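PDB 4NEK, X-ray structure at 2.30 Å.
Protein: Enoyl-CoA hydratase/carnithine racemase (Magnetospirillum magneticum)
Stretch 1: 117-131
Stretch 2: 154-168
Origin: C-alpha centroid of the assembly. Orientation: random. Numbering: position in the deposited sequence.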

# COMPACT_ATOMS: atom_id res chain seq x y z
N TYR C 117 1.99 -17.65 -7.77
CA TYR C 117 2.22 -17.48 -6.31
C TYR C 117 3.70 -17.58 -6.15
O TYR C 117 4.34 -18.36 -6.84
CB TYR C 117 1.53 -18.57 -5.48
CG TYR C 117 0.07 -18.51 -5.70
CD1 TYR C 117 -0.75 -17.65 -4.97
CD2 TYR C 117 -0.49 -19.22 -6.78
CE1 TYR C 117 -2.11 -17.52 -5.27
CE2 TYR C 117 -1.85 -19.12 -7.08
CZ TYR C 117 -2.66 -18.28 -6.34
OH TYR C 117 -3.99 -18.26 -6.65
N ALA C 118 4.23 -16.81 -5.21
CA ALA C 118 5.64 -16.73 -4.96
C ALA C 118 5.98 -16.88 -3.50
O ALA C 118 5.22 -16.48 -2.65
CB ALA C 118 6.13 -15.38 -5.40
N ALA C 119 7.13 -17.47 -3.22
CA ALA C 119 7.59 -17.61 -1.84
C ALA C 119 8.24 -16.33 -1.40
O ALA C 119 8.70 -15.56 -2.23
CB ALA C 119 8.58 -18.72 -1.73
N PRO C 120 8.27 -16.09 -0.09
CA PRO C 120 8.85 -14.88 0.51
C PRO C 120 10.23 -14.52 0.00
O PRO C 120 10.49 -13.34 -0.29
CB PRO C 120 8.93 -15.25 1.98
CG PRO C 120 7.75 -16.09 2.19
CD PRO C 120 7.61 -16.91 0.93
N GLY C 121 11.14 -15.47 -0.16
CA GLY C 121 12.46 -15.01 -0.67
C GLY C 121 12.64 -14.83 -2.18
O GLY C 121 13.75 -14.68 -2.66
N THR C 122 11.57 -14.80 -2.96
CA THR C 122 11.76 -14.78 -4.41
C THR C 122 12.43 -13.51 -4.91
O THR C 122 12.12 -12.39 -4.48
CB THR C 122 10.43 -14.93 -5.13
OG1 THR C 122 9.73 -16.05 -4.59
CG2 THR C 122 10.63 -15.13 -6.58
N ARG C 123 13.38 -13.69 -5.80
CA ARG C 123 14.15 -12.59 -6.38
C ARG C 123 13.91 -12.55 -7.90
O ARG C 123 14.21 -13.51 -8.60
CB ARG C 123 15.59 -12.81 -6.07
CG ARG C 123 16.51 -11.66 -6.36
CD ARG C 123 17.94 -12.05 -5.97
NE ARG C 123 18.85 -11.10 -6.58
CZ ARG C 123 19.43 -11.23 -7.78
NH1 ARG C 123 19.22 -12.29 -8.52
NH2 ARG C 123 20.22 -10.25 -8.24
N PHE C 124 13.30 -11.48 -8.38
CA PHE C 124 12.95 -11.36 -9.78
C PHE C 124 14.00 -10.50 -10.46
O PHE C 124 14.49 -9.54 -9.86
CB PHE C 124 11.61 -10.68 -9.94
CG PHE C 124 10.48 -11.39 -9.27
CD1 PHE C 124 10.20 -11.14 -7.94
CD2 PHE C 124 9.73 -12.34 -9.96
CE1 PHE C 124 9.17 -11.83 -7.31
CE2 PHE C 124 8.72 -13.02 -9.35
CZ PHE C 124 8.42 -12.76 -8.02
N HIS C 125 14.38 -10.83 -11.69
CA HIS C 125 15.44 -10.06 -12.35
C HIS C 125 15.39 -10.23 -13.84
O HIS C 125 15.26 -11.33 -14.31
CB HIS C 125 16.79 -10.54 -11.82
CG HIS C 125 17.90 -9.58 -12.05
ND1 HIS C 125 19.21 -9.88 -11.76
CD2 HIS C 125 17.91 -8.32 -12.57
CE1 HIS C 125 19.99 -8.87 -12.09
NE2 HIS C 125 19.22 -7.90 -12.56
N MSE C 126 15.47 -9.11 -14.55
CA MSE C 126 15.56 -9.10 -16.00
C MSE C 126 16.81 -8.35 -16.43
O MSE C 126 16.72 -7.23 -16.92
CB MSE C 126 14.32 -8.41 -16.53
CG MSE C 126 13.15 -9.35 -16.30
SE MSE C 126 11.44 -8.39 -16.54
CE MSE C 126 10.28 -9.25 -15.19
N PRO C 127 17.98 -8.99 -16.34
CA PRO C 127 19.26 -8.32 -16.55
C PRO C 127 19.78 -8.23 -18.02
O PRO C 127 20.97 -8.04 -18.21
CB PRO C 127 20.20 -9.20 -15.75
CG PRO C 127 19.70 -10.59 -16.05
CD PRO C 127 18.19 -10.44 -16.16
N PHE C 128 18.89 -8.31 -19.00
CA PHE C 128 19.23 -8.21 -20.40
C PHE C 128 20.19 -7.07 -20.73
O PHE C 128 21.20 -7.28 -21.36
CB PHE C 128 17.97 -8.05 -21.23
CG PHE C 128 16.96 -9.10 -20.92
CD1 PHE C 128 17.14 -10.40 -21.39
CD2 PHE C 128 15.84 -8.81 -20.13
CE1 PHE C 128 16.20 -11.38 -21.08
CE2 PHE C 128 14.92 -9.80 -19.81
CZ PHE C 128 15.11 -11.08 -20.28
N ILE C 129 19.87 -5.87 -20.29
CA ILE C 129 20.71 -4.73 -20.57
C ILE C 129 22.15 -4.95 -20.10
O ILE C 129 23.09 -4.50 -20.76
CB ILE C 129 20.16 -3.44 -19.95
CG1 ILE C 129 21.00 -2.23 -20.36
CG2 ILE C 129 20.15 -3.51 -18.43
CD1 ILE C 129 21.15 -2.06 -21.85
N ASN C 130 22.35 -5.61 -18.98
CA ASN C 130 23.71 -5.86 -18.49
C ASN C 130 24.45 -6.92 -19.27
O ASN C 130 25.63 -7.09 -19.07
CB ASN C 130 23.73 -6.27 -17.02
CG ASN C 130 23.21 -5.20 -16.09
OD1 ASN C 130 22.53 -5.52 -15.13
ND2 ASN C 130 23.41 -3.96 -16.43
N LEU C 131 23.75 -7.66 -20.12
CA LEU C 131 24.39 -8.56 -21.02
C LEU C 131 24.48 -8.01 -22.43
O LEU C 131 24.81 -8.75 -23.34
CB LEU C 131 23.64 -9.87 -21.07
CG LEU C 131 23.83 -10.73 -19.80
CD1 LEU C 131 22.68 -11.71 -19.55
CD2 LEU C 131 25.14 -11.48 -19.95
N GLU C 154 13.10 0.66 -14.31
CA GLU C 154 13.99 0.11 -13.29
C GLU C 154 14.36 -1.35 -13.61
O GLU C 154 15.50 -1.78 -13.41
CB GLU C 154 13.39 0.13 -11.91
CG GLU C 154 13.28 1.49 -11.26
CD GLU C 154 12.65 1.44 -9.86
OE1 GLU C 154 13.01 0.57 -9.03
OE2 GLU C 154 11.78 2.29 -9.57
N MSE C 155 13.41 -2.09 -14.12
CA MSE C 155 13.62 -3.50 -14.38
C MSE C 155 14.40 -3.74 -15.62
O MSE C 155 15.34 -4.51 -15.62
CB MSE C 155 12.29 -4.22 -14.54
CG MSE C 155 11.35 -4.07 -13.34
SE MSE C 155 9.51 -4.68 -13.74
CE MSE C 155 9.83 -6.20 -14.86
N LEU C 156 14.03 -3.04 -16.69
CA LEU C 156 14.56 -3.32 -18.00
C LEU C 156 15.72 -2.42 -18.43
O LEU C 156 16.59 -2.85 -19.19
CB LEU C 156 13.44 -3.19 -19.03
CG LEU C 156 12.27 -4.13 -18.80
CD1 LEU C 156 11.26 -4.00 -19.92
CD2 LEU C 156 12.71 -5.57 -18.70
N MSE C 157 15.73 -1.16 -18.01
CA MSE C 157 16.75 -0.23 -18.44
C MSE C 157 17.86 -0.16 -17.43
O MSE C 157 19.02 -0.16 -17.80
CB MSE C 157 16.11 1.10 -18.79
CG MSE C 157 15.29 0.98 -20.08
SE MSE C 157 14.31 2.65 -20.52
CE MSE C 157 15.82 3.88 -20.60
N LEU C 158 17.54 -0.03 -16.14
CA LEU C 158 18.56 -0.09 -15.08
C LEU C 158 18.96 -1.53 -14.86
O LEU C 158 20.01 -1.78 -14.29
CB LEU C 158 18.06 0.47 -13.78
CG LEU C 158 17.87 1.96 -13.67
CD1 LEU C 158 17.38 2.34 -12.29
CD2 LEU C 158 19.18 2.69 -13.94
N GLY C 159 18.10 -2.48 -15.24
CA GLY C 159 18.44 -3.88 -15.06
C GLY C 159 18.52 -4.31 -13.60
O GLY C 159 19.33 -5.14 -13.24
N GLU C 160 17.67 -3.74 -12.78
CA GLU C 160 17.70 -3.99 -11.36
C GLU C 160 16.74 -5.08 -10.91
O GLU C 160 15.61 -5.16 -11.37
CB GLU C 160 17.39 -2.73 -10.59
CG GLU C 160 18.56 -1.77 -10.58
CD GLU C 160 18.25 -0.45 -9.87
OE1 GLU C 160 17.07 -0.26 -9.45
OE2 GLU C 160 19.18 0.39 -9.77
N PRO C 161 17.20 -5.94 -9.99
CA PRO C 161 16.35 -6.99 -9.48
C PRO C 161 15.31 -6.41 -8.57
O PRO C 161 15.48 -5.31 -8.08
CB PRO C 161 17.30 -7.88 -8.70
CG PRO C 161 18.41 -7.03 -8.32
CD PRO C 161 18.56 -6.04 -9.45
N PHE C 162 14.21 -7.12 -8.37
CA PHE C 162 13.16 -6.65 -7.49
C PHE C 162 12.55 -7.83 -6.80
O PHE C 162 12.87 -8.97 -7.14
CB PHE C 162 12.11 -5.82 -8.26
CG PHE C 162 11.42 -6.57 -9.35
CD1 PHE C 162 12.00 -6.68 -10.63
CD2 PHE C 162 10.20 -7.18 -9.13
CE1 PHE C 162 11.36 -7.38 -11.65
CE2 PHE C 162 9.56 -7.89 -10.13
CZ PHE C 162 10.14 -7.99 -11.40
N GLY C 163 11.69 -7.52 -5.82
CA GLY C 163 11.19 -8.48 -4.87
C GLY C 163 9.69 -8.61 -4.95
O GLY C 163 9.05 -8.01 -5.82
N VAL C 164 9.16 -9.39 -4.02
CA VAL C 164 7.75 -9.69 -3.97
C VAL C 164 6.88 -8.47 -3.71
O VAL C 164 5.71 -8.46 -4.15
CB VAL C 164 7.45 -10.80 -2.94
CG1 VAL C 164 8.10 -12.11 -3.38
CG2 VAL C 164 7.94 -10.42 -1.53
N ASP C 165 7.42 -7.47 -3.04
CA ASP C 165 6.68 -6.23 -2.87
C ASP C 165 6.27 -5.61 -4.19
O ASP C 165 5.10 -5.38 -4.48
CB ASP C 165 7.47 -5.25 -2.01
CG ASP C 165 8.91 -4.97 -2.54
OD1 ASP C 165 9.50 -5.73 -3.36
OD2 ASP C 165 9.45 -3.90 -2.15
N THR C 166 7.24 -5.43 -5.06
CA THR C 166 6.98 -4.84 -6.34
C THR C 166 6.17 -5.81 -7.19
O THR C 166 5.24 -5.40 -7.87
CB THR C 166 8.32 -4.50 -7.01
OG1 THR C 166 9.06 -3.61 -6.16
CG2 THR C 166 8.12 -3.87 -8.37
N ALA C 167 6.51 -7.08 -7.15
CA ALA C 167 5.88 -8.03 -8.04
C ALA C 167 4.40 -8.11 -7.77
O ALA C 167 3.59 -8.16 -8.70
CB ALA C 167 6.48 -9.41 -7.87
N GLU C 168 4.02 -8.14 -6.50
CA GLU C 168 2.62 -8.10 -6.21
C GLU C 168 2.02 -6.74 -6.54
O GLU C 168 0.94 -6.65 -7.09
CB GLU C 168 2.31 -8.49 -4.78
CG GLU C 168 0.81 -8.58 -4.55
CD GLU C 168 0.37 -9.31 -3.28
OE1 GLU C 168 1.24 -9.70 -2.48
OE2 GLU C 168 -0.87 -9.50 -3.07
O HOH W 1 11.59 -10.56 -2.61
O HOH W 2 17.20 -5.52 -19.01
O HOH W 3 15.21 -6.49 -13.71

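The two stretches of this chain meet along a short antiparallel contact centred on a single beta bridge. F124 and F162 form its hydrogen-bonded pair, with CA atoms 5.2 Å apart: F124 N donates to F162 O at 2.8 Å, and F162 N donates to F124 O at 2.9 Å. The backbones are closer still one step along, where the CA atoms of H125 and P161 lie 4.3 Å apart; P161, lacking an amide hydrogen, cannot donate there. Waters extend the link beyond the bridge. Water 1 donates to T122 O (2.7 Å) and accepts from V164 N (3.0 Å), joining the residue before strand 123-125 to the first turn of the helix that begins after G163. Water 3 accepts from M126 N (2.8 Å) and donates to M155 O (2.8 Å) and E160 O (2.7 Å). Water 2 donates to M126 O (2.7 Å) and L156 O (2.7 Å) and accepts from I129 N (3.0 Å). Backbone groups that do not meet directly are thus satisfied across the gap.

Before the bridge, a type I turn from A119 to T122 is closed by T122 N to A119 O (3.1 Å), and T122 OG1 also donates to A119 O (2.6 Å). V164 packs against this region, its CG1 4.3 Å from A118 CB and 4.1 Å from T122 CB.

F124 has the largest area covered by the other stretch, 99 Å² for the whole residue. Its CB points toward the second stretch and sits over the face of the F162 ring, 3.5 Å from the ring centroid. The two phenyl planes are nearly parallel, at 12°, but slid apart with centroids 5.3 Å distant, so the rings barely overlap. A167 CB covers one face of the F124 ring, 4.1 Å from its centroid and 3.7 Å from F124 CE1. V164 CG1 is at the ring's edge, 4.1 Å from F124 CE1.

The selenomethionine M126 continues the apolar packing with a long, flexible side chain. Its CE lies 4.0 Å from F162 CZ, near the plane of that ring, and a tight 3.1 Å from CE of another selenomethionine, M155; its SE is 3.8 Å from L156 CD2.

H125 supplies the one direct side-chain hydrogen bond between the stretches: NE2 donates to G159 O at 2.8 Å, near the plane of the imidazole. One face of the ring rests on P161, whose CB is 4.0 Å from the ring centroid. P161 CB also lies over one face of the R123 guanidinium, so the proline offers a rigid apolar surface to both side chains.

G159, the first residue to leave helical geometry, has positive phi (67°), which favours glycine. A CB here would point toward the first stretch and lie 2.8 Å from I129 CG2, a clash. Without one, I129 CG2 settles 3.8 Å from G159 CA and 3.6 Å from M157 O. In all, the contact buries 797 Å², summed over both sides.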